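Local coordinates for protein Afp3 (Serratia entomophila, PDB 6RBN) that probably builds, together with its sheath partners, the contractile sheath around the inner tube of the anti-feeding prophage, a phage-tail-like injection system, at residues L31-F36 against E163-A168; L146-G151 against K181-L186; D342-R345 against V349-L352. One frame throughout, in Å; residues are numbered along the deposited sequence.

Interaction 1: residues L31-F36 against E163-A168; sequences LFVARF and ETYRTA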
ATOM      1  N   LEU D  31      30.180 -62.418  -1.544  1.00 80.12           N
ATOM      2  CA  LEU D  31      30.502 -63.312  -2.660  1.00 80.12           C
ATOM      3  C   LEU D  31      30.848 -64.688  -2.092  1.00 80.12           C
ATOM      4  O   LEU D  31      32.010 -64.989  -1.808  1.00 80.12           O
ATOM      5  CB  LEU D  31      31.642 -62.755  -3.503  1.00 80.12           C
ATOM      6  CG  LEU D  31      32.084 -63.615  -4.694  1.00 80.12           C
ATOM      7  CD1 LEU D  31      30.999 -63.754  -5.723  1.00 80.12           C
ATOM      8  CD2 LEU D  31      33.342 -63.077  -5.299  1.00 80.12           C
ATOM      9  N   PHE D  32      29.847 -65.544  -1.947  1.00 80.38           N
ATOM     10  CA  PHE D  32      30.069 -66.845  -1.334  1.00 80.38           C
ATOM     11  C   PHE D  32      30.746 -67.779  -2.329  1.00 80.38           C
ATOM     12  O   PHE D  32      30.158 -68.138  -3.353  1.00 80.38           O
ATOM     13  CB  PHE D  32      28.754 -67.435  -0.845  1.00 80.38           C
ATOM     14  CG  PHE D  32      28.090 -66.618   0.212  1.00 80.38           C
ATOM     15  CD1 PHE D  32      28.592 -66.591   1.497  1.00 80.38           C
ATOM     16  CD2 PHE D  32      26.955 -65.892  -0.072  1.00 80.38           C
ATOM     17  CE1 PHE D  32      27.989 -65.841   2.472  1.00 80.38           C
ATOM     18  CE2 PHE D  32      26.344 -65.151   0.904  1.00 80.38           C
ATOM     19  CZ  PHE D  32      26.865 -65.122   2.175  1.00 80.38           C
ATOM     20  N   VAL D  33      31.978 -68.167  -2.026  1.00 83.18           N
ATOM     21  CA  VAL D  33      32.733 -69.117  -2.833  1.00 83.18           C
ATOM     22  C   VAL D  33      32.594 -70.471  -2.151  1.00 83.18           C
ATOM     23  O   VAL D  33      33.224 -70.733  -1.124  1.00 83.18           O
ATOM     24  CB  VAL D  33      34.198 -68.702  -2.980  1.00 83.18           C
ATOM     25  CG1 VAL D  33      34.963 -69.739  -3.775  1.00 83.18           C
ATOM     26  CG2 VAL D  33      34.296 -67.346  -3.643  1.00 83.18           C
ATOM     27  N   ALA D  34      31.754 -71.337  -2.711  1.00 85.53           N
ATOM     28  CA  ALA D  34      31.525 -72.656  -2.143  1.00 85.53           C
ATOM     29  C   ALA D  34      31.202 -73.624  -3.274  1.00 85.53           C
ATOM     30  O   ALA D  34      31.292 -73.277  -4.455  1.00 85.53           O
ATOM     31  CB  ALA D  34      30.416 -72.606  -1.088  1.00 85.53           C
ATOM     32  N   ARG D  35      30.819 -74.844  -2.906  1.00 89.33           N
ATOM     33  CA  ARG D  35      30.554 -75.902  -3.882  1.00 89.33           C
ATOM     34  C   ARG D  35      29.080 -75.879  -4.281  1.00 89.33           C
ATOM     35  O   ARG D  35      28.278 -76.735  -3.905  1.00 89.33           O
ATOM     36  CB  ARG D  35      30.951 -77.258  -3.317  1.00 89.33           C
ATOM     37  CG  ARG D  35      32.434 -77.442  -3.093  1.00 89.33           C
ATOM     38  CD  ARG D  35      32.724 -78.846  -2.593  1.00 89.33           C
ATOM     39  NE  ARG D  35      34.152 -79.099  -2.431  1.00 89.33           N
ATOM     40  CZ  ARG D  35      34.823 -78.907  -1.300  1.00 89.33           C
ATOM     41  NH1 ARG D  35      34.194 -78.462  -0.223  1.00 89.33           N
ATOM     42  NH2 ARG D  35      36.120 -79.166  -1.246  1.00 89.33           N
ATOM     43  N   PHE D  36      28.728 -74.870  -5.067  1.00 87.04           N
ATOM     44  CA  PHE D  36      27.374 -74.750  -5.586  1.00 87.04           C
ATOM     45  C   PHE D  36      27.258 -75.532  -6.884  1.00 87.04           C
ATOM     46  O   PHE D  36      28.135 -75.457  -7.748  1.00 87.04           O
ATOM     47  CB  PHE D  36      27.006 -73.287  -5.819  1.00 87.04           C
ATOM     48  CG  PHE D  36      26.997 -72.463  -4.571  1.00 87.04           C
ATOM     49  CD1 PHE D  36      25.964 -72.572  -3.661  1.00 87.04           C
ATOM     50  CD2 PHE D  36      28.022 -71.570  -4.312  1.00 87.04           C
ATOM     51  CE1 PHE D  36      25.956 -71.818  -2.509  1.00 87.04           C
ATOM     52  CE2 PHE D  36      28.017 -70.809  -3.165  1.00 87.04           C
ATOM     53  CZ  PHE D  36      26.984 -70.934  -2.262  1.00 87.04           C
ATOM     54  N   GLU D 163      38.886 -77.440   5.210  1.00 94.81           N
ATOM     55  CA  GLU D 163      39.893 -76.514   5.713  1.00 94.81           C
ATOM     56  C   GLU D 163      40.863 -76.094   4.616  1.00 94.81           C
ATOM     57  O   GLU D 163      41.208 -74.913   4.511  1.00 94.81           O
ATOM     58  CB  GLU D 163      40.645 -77.155   6.880  1.00 94.81           C
ATOM     59  CG  GLU D 163      41.474 -76.199   7.728  1.00 94.81           C
ATOM     60  CD  GLU D 163      42.891 -76.003   7.222  1.00 94.81           C
ATOM     61  OE1 GLU D 163      43.422 -76.923   6.565  1.00 94.81           O
ATOM     62  OE2 GLU D 163      43.473 -74.931   7.488  1.00 94.81           O
ATOM     63  N   THR D 164      41.325 -77.043   3.802  1.00 93.71           N
ATOM     64  CA  THR D 164      42.246 -76.724   2.721  1.00 93.71           C
ATOM     65  C   THR D 164      41.558 -76.048   1.545  1.00 93.71           C
ATOM     66  O   THR D 164      42.241 -75.458   0.703  1.00 93.71           O
ATOM     67  CB  THR D 164      42.949 -77.989   2.235  1.00 93.71           C
ATOM     68  OG1 THR D 164      41.975 -78.923   1.758  1.00 93.71           O
ATOM     69  CG2 THR D 164      43.740 -78.622   3.367  1.00 93.71           C
ATOM     70  N   TYR D 165      40.229 -76.137   1.466  1.00 91.00           N
ATOM     71  CA  TYR D 165      39.489 -75.417   0.438  1.00 91.00           C
ATOM     72  C   TYR D 165      39.533 -73.917   0.691  1.00 91.00           C
ATOM     73  O   TYR D 165      39.716 -73.129  -0.242  1.00 91.00           O
ATOM     74  CB  TYR D 165      38.044 -75.910   0.415  1.00 91.00           C
ATOM     75  CG  TYR D 165      37.169 -75.372  -0.695  1.00 91.00           C
ATOM     76  CD1 TYR D 165      37.146 -75.973  -1.943  1.00 91.00           C
ATOM     77  CD2 TYR D 165      36.369 -74.261  -0.494  1.00 91.00           C
ATOM     78  CE1 TYR D 165      36.336 -75.488  -2.952  1.00 91.00           C
ATOM     79  CE2 TYR D 165      35.561 -73.769  -1.489  1.00 91.00           C
ATOM     80  CZ  TYR D 165      35.550 -74.383  -2.713  1.00 91.00           C
ATOM     81  OH  TYR D 165      34.742 -73.880  -3.701  1.00 91.00           O
ATOM     82  N   ARG D 166      39.371 -73.509   1.950  1.00 89.38           N
ATOM     83  CA  ARG D 166      39.326 -72.089   2.279  1.00 89.38           C
ATOM     84  C   ARG D 166      40.705 -71.453   2.209  1.00 89.38           C
ATOM     85  O   ARG D 166      40.827 -70.269   1.880  1.00 89.38           O
ATOM     86  CB  ARG D 166      38.726 -71.898   3.667  1.00 89.38           C
ATOM     87  CG  ARG D 166      37.258 -72.210   3.736  1.00 89.38           C
ATOM     88  CD  ARG D 166      36.767 -72.137   5.159  1.00 89.38           C
ATOM     89  NE  ARG D 166      37.341 -73.216   5.950  1.00 89.38           N
ATOM     90  CZ  ARG D 166      37.108 -73.400   7.241  1.00 89.38           C
ATOM     91  NH1 ARG D 166      36.293 -72.589   7.884  1.00 89.38           N
ATOM     92  NH2 ARG D 166      37.674 -74.410   7.884  1.00 89.38           N
ATOM     93  N   THR D 167      41.752 -72.219   2.530  1.00 89.62           N
ATOM     94  CA  THR D 167      43.116 -71.712   2.456  1.00 89.62           C
ATOM     95  C   THR D 167      43.522 -71.391   1.021  1.00 89.62           C
ATOM     96  O   THR D 167      44.232 -70.405   0.793  1.00 89.62           O
ATOM     97  CB  THR D 167      44.066 -72.736   3.087  1.00 89.62           C
ATOM     98  OG1 THR D 167      43.635 -73.010   4.424  1.00 89.62           O
ATOM     99  CG2 THR D 167      45.494 -72.221   3.142  1.00 89.62           C
ATOM    100  N   ALA D 168      43.043 -72.167   0.051  1.00 89.37           N
ATOM    101  CA  ALA D 168      43.272 -71.829  -1.348  1.00 89.37           C
ATOM    102  C   ALA D 168      42.473 -70.603  -1.769  1.00 89.37           C
ATOM    103  O   ALA D 168      42.907 -69.854  -2.649  1.00 89.37           O
ATOM    104  CB  ALA D 168      42.924 -73.019  -2.238  1.00 89.37           C
TER

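Interaction 2: residues L146-G151 against K181-L186; sequences LIDEVG and KGYFLL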
ATOM      1  N   LEU D 146      37.540 -61.380 -11.899  1.00 89.82           N
ATOM      2  CA  LEU D 146      36.094 -61.431 -12.065  1.00 89.82           C
ATOM      3  C   LEU D 146      35.358 -60.644 -10.995  1.00 89.82           C
ATOM      4  O   LEU D 146      34.210 -60.250 -11.216  1.00 89.82           O
ATOM      5  CB  LEU D 146      35.601 -62.877 -12.041  1.00 89.82           C
ATOM      6  CG  LEU D 146      35.993 -63.804 -13.185  1.00 89.82           C
ATOM      7  CD1 LEU D 146      35.510 -65.203 -12.886  1.00 89.82           C
ATOM      8  CD2 LEU D 146      35.420 -63.308 -14.492  1.00 89.82           C
ATOM      9  N   ILE D 147      35.984 -60.421  -9.837  1.00 87.79           N
ATOM     10  CA  ILE D 147      35.335 -59.652  -8.783  1.00 87.79           C
ATOM     11  C   ILE D 147      35.310 -58.177  -9.147  1.00 87.79           C
ATOM     12  O   ILE D 147      34.336 -57.473  -8.868  1.00 87.79           O
ATOM     13  CB  ILE D 147      36.039 -59.893  -7.435  1.00 87.79           C
ATOM     14  CG1 ILE D 147      36.020 -61.370  -7.100  1.00 87.79           C
ATOM     15  CG2 ILE D 147      35.327 -59.181  -6.310  1.00 87.79           C
ATOM     16  CD1 ILE D 147      36.850 -61.717  -5.912  1.00 87.79           C
ATOM     17  N   ASP D 148      36.367 -57.691  -9.797  1.00 90.67           N
ATOM     18  CA  ASP D 148      36.429 -56.285 -10.166  1.00 90.67           C
ATOM     19  C   ASP D 148      35.493 -55.939 -11.314  1.00 90.67           C
ATOM     20  O   ASP D 148      35.143 -54.767 -11.477  1.00 90.67           O
ATOM     21  CB  ASP D 148      37.859 -55.908 -10.536  1.00 90.67           C
ATOM     22  CG  ASP D 148      38.797 -55.986  -9.356  1.00 90.67           C
ATOM     23  OD1 ASP D 148      38.330 -55.809  -8.214  1.00 90.67           O
ATOM     24  OD2 ASP D 148      40.005 -56.218  -9.570  1.00 90.67           O
ATOM     25  N   GLU D 149      35.084 -56.928 -12.113  1.00 92.94           N
ATOM     26  CA  GLU D 149      34.164 -56.652 -13.208  1.00 92.94           C
ATOM     27  C   GLU D 149      32.755 -56.380 -12.702  1.00 92.94           C
ATOM     28  O   GLU D 149      32.007 -55.627 -13.333  1.00 92.94           O
ATOM     29  CB  GLU D 149      34.160 -57.814 -14.197  1.00 92.94           C
ATOM     30  CG  GLU D 149      35.469 -57.987 -14.939  1.00 92.94           C
ATOM     31  CD  GLU D 149      35.440 -59.147 -15.912  1.00 92.94           C
ATOM     32  OE1 GLU D 149      34.432 -59.882 -15.937  1.00 92.94           O
ATOM     33  OE2 GLU D 149      36.431 -59.328 -16.651  1.00 92.94           O
ATOM     34  N   VAL D 150      32.375 -56.979 -11.589  1.00 91.44           N
ATOM     35  CA  VAL D 150      31.103 -56.683 -10.943  1.00 91.44           C
ATOM     36  C   VAL D 150      31.338 -55.544  -9.959  1.00 91.44           C
ATOM     37  O   VAL D 150      32.335 -55.532  -9.233  1.00 91.44           O
ATOM     38  CB  VAL D 150      30.542 -57.935 -10.248  1.00 91.44           C
ATOM     39  CG1 VAL D 150      29.171 -57.660  -9.666  1.00 91.44           C
ATOM     40  CG2 VAL D 150      30.497 -59.107 -11.213  1.00 91.44           C
ATOM     41  N   GLY D 151      30.426 -54.576  -9.929  1.00 92.21           N
ATOM     42  CA  GLY D 151      30.741 -53.317  -9.278  1.00 92.21           C
ATOM     43  C   GLY D 151      30.636 -53.355  -7.763  1.00 92.21           C
ATOM     44  O   GLY D 151      31.316 -52.593  -7.070  1.00 92.21           O
ATOM     45  N   LYS D 181      40.310 -51.266  -2.651  1.00 85.94           N
ATOM     46  CA  LYS D 181      39.075 -51.521  -3.376  1.00 85.94           C
ATOM     47  C   LYS D 181      37.871 -51.670  -2.462  1.00 85.94           C
ATOM     48  O   LYS D 181      36.743 -51.756  -2.959  1.00 85.94           O
ATOM     49  CB  LYS D 181      39.224 -52.775  -4.232  1.00 85.94           C
ATOM     50  CG  LYS D 181      40.210 -52.624  -5.367  1.00 85.94           C
ATOM     51  CD  LYS D 181      40.337 -53.909  -6.151  1.00 85.94           C
ATOM     52  CE  LYS D 181      41.359 -53.770  -7.258  1.00 85.94           C
ATOM     53  NZ  LYS D 181      41.548 -55.046  -7.991  1.00 85.94           N
ATOM     54  N   GLY D 182      38.078 -51.711  -1.153  1.00 84.19           N
ATOM     55  CA  GLY D 182      36.984 -51.716  -0.210  1.00 84.19           C
ATOM     56  C   GLY D 182      36.409 -53.069   0.125  1.00 84.19           C
ATOM     57  O   GLY D 182      35.308 -53.128   0.684  1.00 84.19           O
ATOM     58  N   TYR D 183      37.104 -54.157  -0.192  1.00 82.39           N
ATOM     59  CA  TYR D 183      36.588 -55.466   0.165  1.00 82.39           C
ATOM     60  C   TYR D 183      36.861 -55.753   1.634  1.00 82.39           C
ATOM     61  O   TYR D 183      37.699 -55.114   2.272  1.00 82.39           O
ATOM     62  CB  TYR D 183      37.208 -56.563  -0.697  1.00 82.39           C
ATOM     63  CG  TYR D 183      36.958 -56.390  -2.169  1.00 82.39           C
ATOM     64  CD1 TYR D 183      35.680 -56.502  -2.688  1.00 82.39           C
ATOM     65  CD2 TYR D 183      38.008 -56.171  -3.046  1.00 82.39           C
ATOM     66  CE1 TYR D 183      35.446 -56.350  -4.037  1.00 82.39           C
ATOM     67  CE2 TYR D 183      37.783 -56.030  -4.398  1.00 82.39           C
ATOM     68  CZ  TYR D 183      36.502 -56.117  -4.884  1.00 82.39           C
ATOM     69  OH  TYR D 183      36.274 -55.973  -6.231  1.00 82.39           O
ATOM     70  N   PHE D 184      36.142 -56.734   2.170  1.00 76.28           N
ATOM     71  CA  PHE D 184      36.288 -57.087   3.577  1.00 76.28           C
ATOM     72  C   PHE D 184      36.109 -58.592   3.691  1.00 76.28           C
ATOM     73  O   PHE D 184      35.016 -59.106   3.451  1.00 76.28           O
ATOM     74  CB  PHE D 184      35.271 -56.340   4.433  1.00 76.28           C
ATOM     75  CG  PHE D 184      35.536 -56.425   5.904  1.00 76.28           C
ATOM     76  CD1 PHE D 184      36.512 -55.636   6.486  1.00 76.28           C
ATOM     77  CD2 PHE D 184      34.810 -57.285   6.706  1.00 76.28           C
ATOM     78  CE1 PHE D 184      36.760 -55.699   7.839  1.00 76.28           C
ATOM     79  CE2 PHE D 184      35.055 -57.355   8.062  1.00 76.28           C
ATOM     80  CZ  PHE D 184      36.033 -56.559   8.626  1.00 76.28           C
ATOM     81  N   LEU D 185      37.178 -59.295   4.046  1.00 77.45           N
ATOM     82  CA  LEU D 185      37.157 -60.747   4.138  1.00 77.45           C
ATOM     83  C   LEU D 185      36.639 -61.193   5.496  1.00 77.45           C
ATOM     84  O   LEU D 185      37.014 -60.635   6.531  1.00 77.45           O
ATOM     85  CB  LEU D 185      38.557 -61.311   3.901  1.00 77.45           C
ATOM     86  CG  LEU D 185      38.768 -62.823   3.963  1.00 77.45           C
ATOM     87  CD1 LEU D 185      37.970 -63.530   2.902  1.00 77.45           C
ATOM     88  CD2 LEU D 185      40.235 -63.141   3.812  1.00 77.45           C
ATOM     89  N   LEU D 186      35.772 -62.199   5.489  1.00 76.63           N
ATOM     90  CA  LEU D 186      35.268 -62.821   6.710  1.00 76.63           C
ATOM     91  C   LEU D 186      35.850 -64.229   6.779  1.00 76.63           C
ATOM     92  O   LEU D 186      35.251 -65.191   6.298  1.00 76.63           O
ATOM     93  CB  LEU D 186      33.751 -62.846   6.737  1.00 76.63           C
ATOM     94  CG  LEU D 186      33.056 -61.493   6.812  1.00 76.63           C
ATOM     95  CD1 LEU D 186      31.555 -61.663   6.746  1.00 76.63           C
ATOM     96  CD2 LEU D 186      33.464 -60.788   8.079  1.00 76.63           C
TER

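Interaction 3: residues D342-R345 against V349-L352; sequences DDWR and VRRL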
ATOM      1  N   ASP D 342      45.871 -48.817  16.727  1.00 94.60           N
ATOM      2  CA  ASP D 342      44.839 -48.108  17.473  1.00 94.60           C
ATOM      3  C   ASP D 342      43.790 -47.526  16.531  1.00 94.60           C
ATOM      4  O   ASP D 342      42.640 -47.308  16.924  1.00 94.60           O
ATOM      5  CB  ASP D 342      45.490 -47.010  18.313  1.00 94.60           C
ATOM      6  CG  ASP D 342      44.603 -46.517  19.439  1.00 94.60           C
ATOM      7  OD1 ASP D 342      43.490 -47.048  19.626  1.00 94.60           O
ATOM      8  OD2 ASP D 342      45.026 -45.585  20.153  1.00 94.60           O
ATOM      9  N   ASP D 343      44.167 -47.274  15.277  1.00 90.56           N
ATOM     10  CA  ASP D 343      43.223 -46.696  14.329  1.00 90.56           C
ATOM     11  C   ASP D 343      42.222 -47.727  13.828  1.00 90.56           C
ATOM     12  O   ASP D 343      41.010 -47.505  13.900  1.00 90.56           O
ATOM     13  CB  ASP D 343      43.972 -46.074  13.151  1.00 90.56           C
ATOM     14  CG  ASP D 343      44.732 -44.825  13.539  1.00 90.56           C
ATOM     15  OD1 ASP D 343      44.292 -44.123  14.473  1.00 90.56           O
ATOM     16  OD2 ASP D 343      45.770 -44.541  12.908  1.00 90.56           O
ATOM     17  N   TRP D 344      42.702 -48.857  13.321  1.00 81.89           N
ATOM     18  CA  TRP D 344      41.862 -49.810  12.607  1.00 81.89           C
ATOM     19  C   TRP D 344      41.637 -51.081  13.417  1.00 81.89           C
ATOM     20  O   TRP D 344      41.617 -52.186  12.877  1.00 81.89           O
ATOM     21  CB  TRP D 344      42.472 -50.146  11.251  1.00 81.89           C
ATOM     22  CG  TRP D 344      42.741 -48.931  10.434  1.00 81.89           C
ATOM     23  CD1 TRP D 344      43.957 -48.386  10.166  1.00 81.89           C
ATOM     24  CD2 TRP D 344      41.772 -48.062   9.838  1.00 81.89           C
ATOM     25  NE1 TRP D 344      43.811 -47.254   9.407  1.00 81.89           N
ATOM     26  CE2 TRP D 344      42.477 -47.031   9.194  1.00 81.89           C
ATOM     27  CE3 TRP D 344      40.377 -48.064   9.773  1.00 81.89           C
ATOM     28  CZ2 TRP D 344      41.840 -46.015   8.496  1.00 81.89           C
ATOM     29  CZ3 TRP D 344      39.747 -47.054   9.077  1.00 81.89           C
ATOM     30  CH2 TRP D 344      40.476 -46.046   8.448  1.00 81.89           C
ATOM     31  N   ARG D 345      41.459 -50.927  14.729  1.00 81.59           N
ATOM     32  CA  ARG D 345      41.287 -52.079  15.605  1.00 81.59           C
ATOM     33  C   ARG D 345      39.910 -52.707  15.456  1.00 81.59           C
ATOM     34  O   ARG D 345      39.781 -53.935  15.479  1.00 81.59           O
ATOM     35  CB  ARG D 345      41.518 -51.661  17.056  1.00 81.59           C
ATOM     36  CG  ARG D 345      41.531 -52.805  18.042  1.00 81.59           C
ATOM     37  CD  ARG D 345      41.768 -52.304  19.452  1.00 81.59           C
ATOM     38  NE  ARG D 345      43.079 -51.681  19.601  1.00 81.59           N
ATOM     39  CZ  ARG D 345      44.202 -52.349  19.843  1.00 81.59           C
ATOM     40  NH1 ARG D 345      44.181 -53.669  19.963  1.00 81.59           N
ATOM     41  NH2 ARG D 345      45.350 -51.698  19.963  1.00 81.59           N
ATOM     42  N   VAL D 349      34.634 -49.202  12.901  1.00 71.90           N
ATOM     43  CA  VAL D 349      35.440 -48.065  12.473  1.00 71.90           C
ATOM     44  C   VAL D 349      36.005 -48.317  11.083  1.00 71.90           C
ATOM     45  O   VAL D 349      36.068 -47.410  10.245  1.00 71.90           O
ATOM     46  CB  VAL D 349      36.546 -47.791  13.508  1.00 71.90           C
ATOM     47  CG1 VAL D 349      37.421 -46.627  13.085  1.00 71.90           C
ATOM     48  CG2 VAL D 349      35.934 -47.535  14.866  1.00 71.90           C
ATOM     49  N   ARG D 350      36.386 -49.563  10.799  1.00 73.26           N
ATOM     50  CA  ARG D 350      36.966 -49.893   9.504  1.00 73.26           C
ATOM     51  C   ARG D 350      35.923 -49.878   8.394  1.00 73.26           C
ATOM     52  O   ARG D 350      36.172 -49.333   7.315  1.00 73.26           O
ATOM     53  CB  ARG D 350      37.644 -51.258   9.582  1.00 73.26           C
ATOM     54  CG  ARG D 350      38.155 -51.813   8.269  1.00 73.26           C
ATOM     55  CD  ARG D 350      39.386 -51.093   7.750  1.00 73.26           C
ATOM     56  NE  ARG D 350      39.057 -50.010   6.833  1.00 73.26           N
ATOM     57  CZ  ARG D 350      39.947 -49.175   6.313  1.00 73.26           C
ATOM     58  NH1 ARG D 350      41.233 -49.300   6.613  1.00 73.26           N
ATOM     59  NH2 ARG D 350      39.558 -48.217   5.487  1.00 73.26           N
ATOM     60  N   ARG D 351      34.750 -50.462   8.637  1.00 73.30           N
ATOM     61  CA  ARG D 351      33.720 -50.508   7.609  1.00 73.30           C
ATOM     62  C   ARG D 351      32.962 -49.198   7.457  1.00 73.30           C
ATOM     63  O   ARG D 351      32.225 -49.047   6.480  1.00 73.30           O
ATOM     64  CB  ARG D 351      32.730 -51.640   7.889  1.00 73.30           C
ATOM     65  CG  ARG D 351      33.324 -53.021   7.708  1.00 73.30           C
ATOM     66  CD  ARG D 351      32.306 -54.115   7.957  1.00 73.30           C
ATOM     67  NE  ARG D 351      31.251 -54.129   6.951  1.00 73.30           N
ATOM     68  CZ  ARG D 351      29.979 -53.843   7.203  1.00 73.30           C
ATOM     69  NH1 ARG D 351      29.602 -53.528   8.431  1.00 73.30           N
ATOM     70  NH2 ARG D 351      29.084 -53.881   6.226  1.00 73.30           N
ATOM     71  N   LEU D 352      33.103 -48.261   8.395  1.00 71.13           N
ATOM     72  CA  LEU D 352      32.586 -46.918   8.172  1.00 71.13           C
ATOM     73  C   LEU D 352      33.412 -46.193   7.121  1.00 71.13           C
ATOM     74  O   LEU D 352      32.863 -45.568   6.207  1.00 71.13           O
ATOM     75  CB  LEU D 352      32.577 -46.125   9.475  1.00 71.13           C
ATOM     76  CG  LEU D 352      32.108 -44.676   9.378  1.00 71.13           C
ATOM     77  CD1 LEU D 352      30.661 -44.604   8.947  1.00 71.13           C
ATOM     78  CD2 LEU D 352      32.316 -43.971  10.697  1.00 71.13           C
TER

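Interaction 1: residues L31-F36 against E163-A168
Arg-35 and Tyr-165 illustrate how one aromatic side chain from a helix can be held at the end of a strand by several kinds of force at once. The first is a cation-pi interaction. The guanidinium of Arg-35 lies over one face of the Tyr-165 ring, with CZ of Arg-35 4.3 Å from the ring centroid and 32° off the normal, an off-centre placement. The two planes are inclined by 38°, and the closest approach is between NH2 of Arg-35 and CD1 of Tyr-165, 3.4 Å apart, so the cation sits over the rim near CD1. An Arg-35 chain extended from CG to NE carries the charge that far, its direction running opposite to that of the tyrosine.

Looser van der Waals contacts border the rest of the ring. The carbonyl O of Val-33 meets the ring edge near its plane, 3.8 Å from CE2 of Tyr-165, while CG1 of Val-33 is 4.1 Å from the Tyr-165 OH. That hydroxyl also lies 3.6 Å from C of Ala-34. With CG anti to its own backbone N (chi1 -174°), Tyr-165 reaches out of the helix to the backbone of residues 33 and 34.

The polar ends of both side chains find their partners outside the two segments. The Tyr-165 OH bonds to the carbonyl O of Leu-131, and NH1 of Arg-35 forms a salt bridge with Asp-160, which probably keeps the guanidinium oriented over the ring.

Arg-35 is itself the centre of an inverse gamma turn, closed by a weak bond from Phe-36 N to Ala-34 O. In the fold, a single tyrosine of helix 163-172 reaches the end of strand 31-34, an outermost strand, within this chain, of a mixed sheet, where it runs parallel to strand 127-130.

Interaction 2: residues L146-G151 against K181-L186
The Tyr-183 ring meets the Asp-148 carboxylate at its edge, OD1 lying near the ring plane and the two flat groups being only 21° from coplanar. The phenol OH donates a hydrogen bond of 2.9 Å to OD1 of Asp-148, reaching the oxygen nearly along its C-O axis. Ile-147 approaches the same end of the ring obliquely: its CG2 is 3.6 Å from CZ of Tyr-183. The hydroxyl end is thus shared between a carboxylate and a methyl group from consecutive residues of the helix.

The other carboxylate oxygen, OD2 of Asp-148, forms a salt bridge with NZ of Lys-181, although its modelled length is doubtful, being too short to be read literally. The lysine chain is extended beyond CG and crosses the aspartate at about a right angle, with its CD 3.4 Å from OD1 of Asp-148. The carboxylate appears to face two donors, which may help to keep it ionised, although the lysine also serves Asp-211 of a neighbouring Afp2 chain.

With Gln-179 as a further partner of the ammonium, the cluster lies at a subunit interface. Within the chain, helix 143-149 faces the approach to strand 185-188, which pairs in parallel with strand 204-207; Ile-147 also packs on Leu-173, and Tyr-183 on Ile-153.

Interaction 3: residues D342-R345 against V349-L352
Trp-344 and Arg-350 form a flat cation-pi stack at the start of helix 347-364, in the part of the chain that matches the phage tail sheath C-terminal domain. It is a compact example of a loop folding back over the helix that follows it.

Walking along the loop, Asp-343 comes first. Its carbonyl O lies 3.8 Å from CG1 of Val-349, and its CB packs against the Trp-344 face opposite to the one that receives the arginine. The loop thus supplies one side of the indole from the preceding residue, and the helix supplies the other.

Trp-344 follows and carries most of the contact. The six-membered ring of its indole is the part that lies against the Arg-350 guanidinium. The planes are 7° apart, with CZ of Arg-350 3.7 Å from the centroid of the six-membered ring. At the ring edge, near its plane, the carbonyl O of Val-349 is 3.9 Å from CZ3 of Trp-344.

The Arg-350 chain is bent at chi2 (72°) and chi3 (-93°), which brings its guanidinium over the indole. Its NH2 forms a salt bridge with Asp-354 one turn further along the helix and another with Glu-14 of a neighbouring Afp2 chain, which probably fixes the rotation of the guanidinium. Gln-350 of another Afp2 chain packs on Trp-344 as well. Over the ring, NH1 of Arg-350 stands 3.5 Å from CD2 of Trp-344, directly above the indole.

How the interactions relate
Interactions 1 and 2 interleave along the chain: helix 143-149 comes between the two segments of interaction 1, and helix 163-172 between those of interaction 2. Their centres are about 16 Å apart, and they touch where Leu-31 CD2 packs on Ile-147 CG1. Interaction 3 follows later in the sequence, about 19 Å from interaction 2 between centres, and meets it through Phe-184 against Arg-350 and Arg-351. Interactions 1 and 3 do not touch; their centres lie about 27 Å apart. Interaction 2 thus lies between the other two, meeting interaction 1 through 146-151 and interaction 3 through 181-186. Interactions 2 and 3 both border neighbouring Afp2 chains, consistent with a sheath subunit.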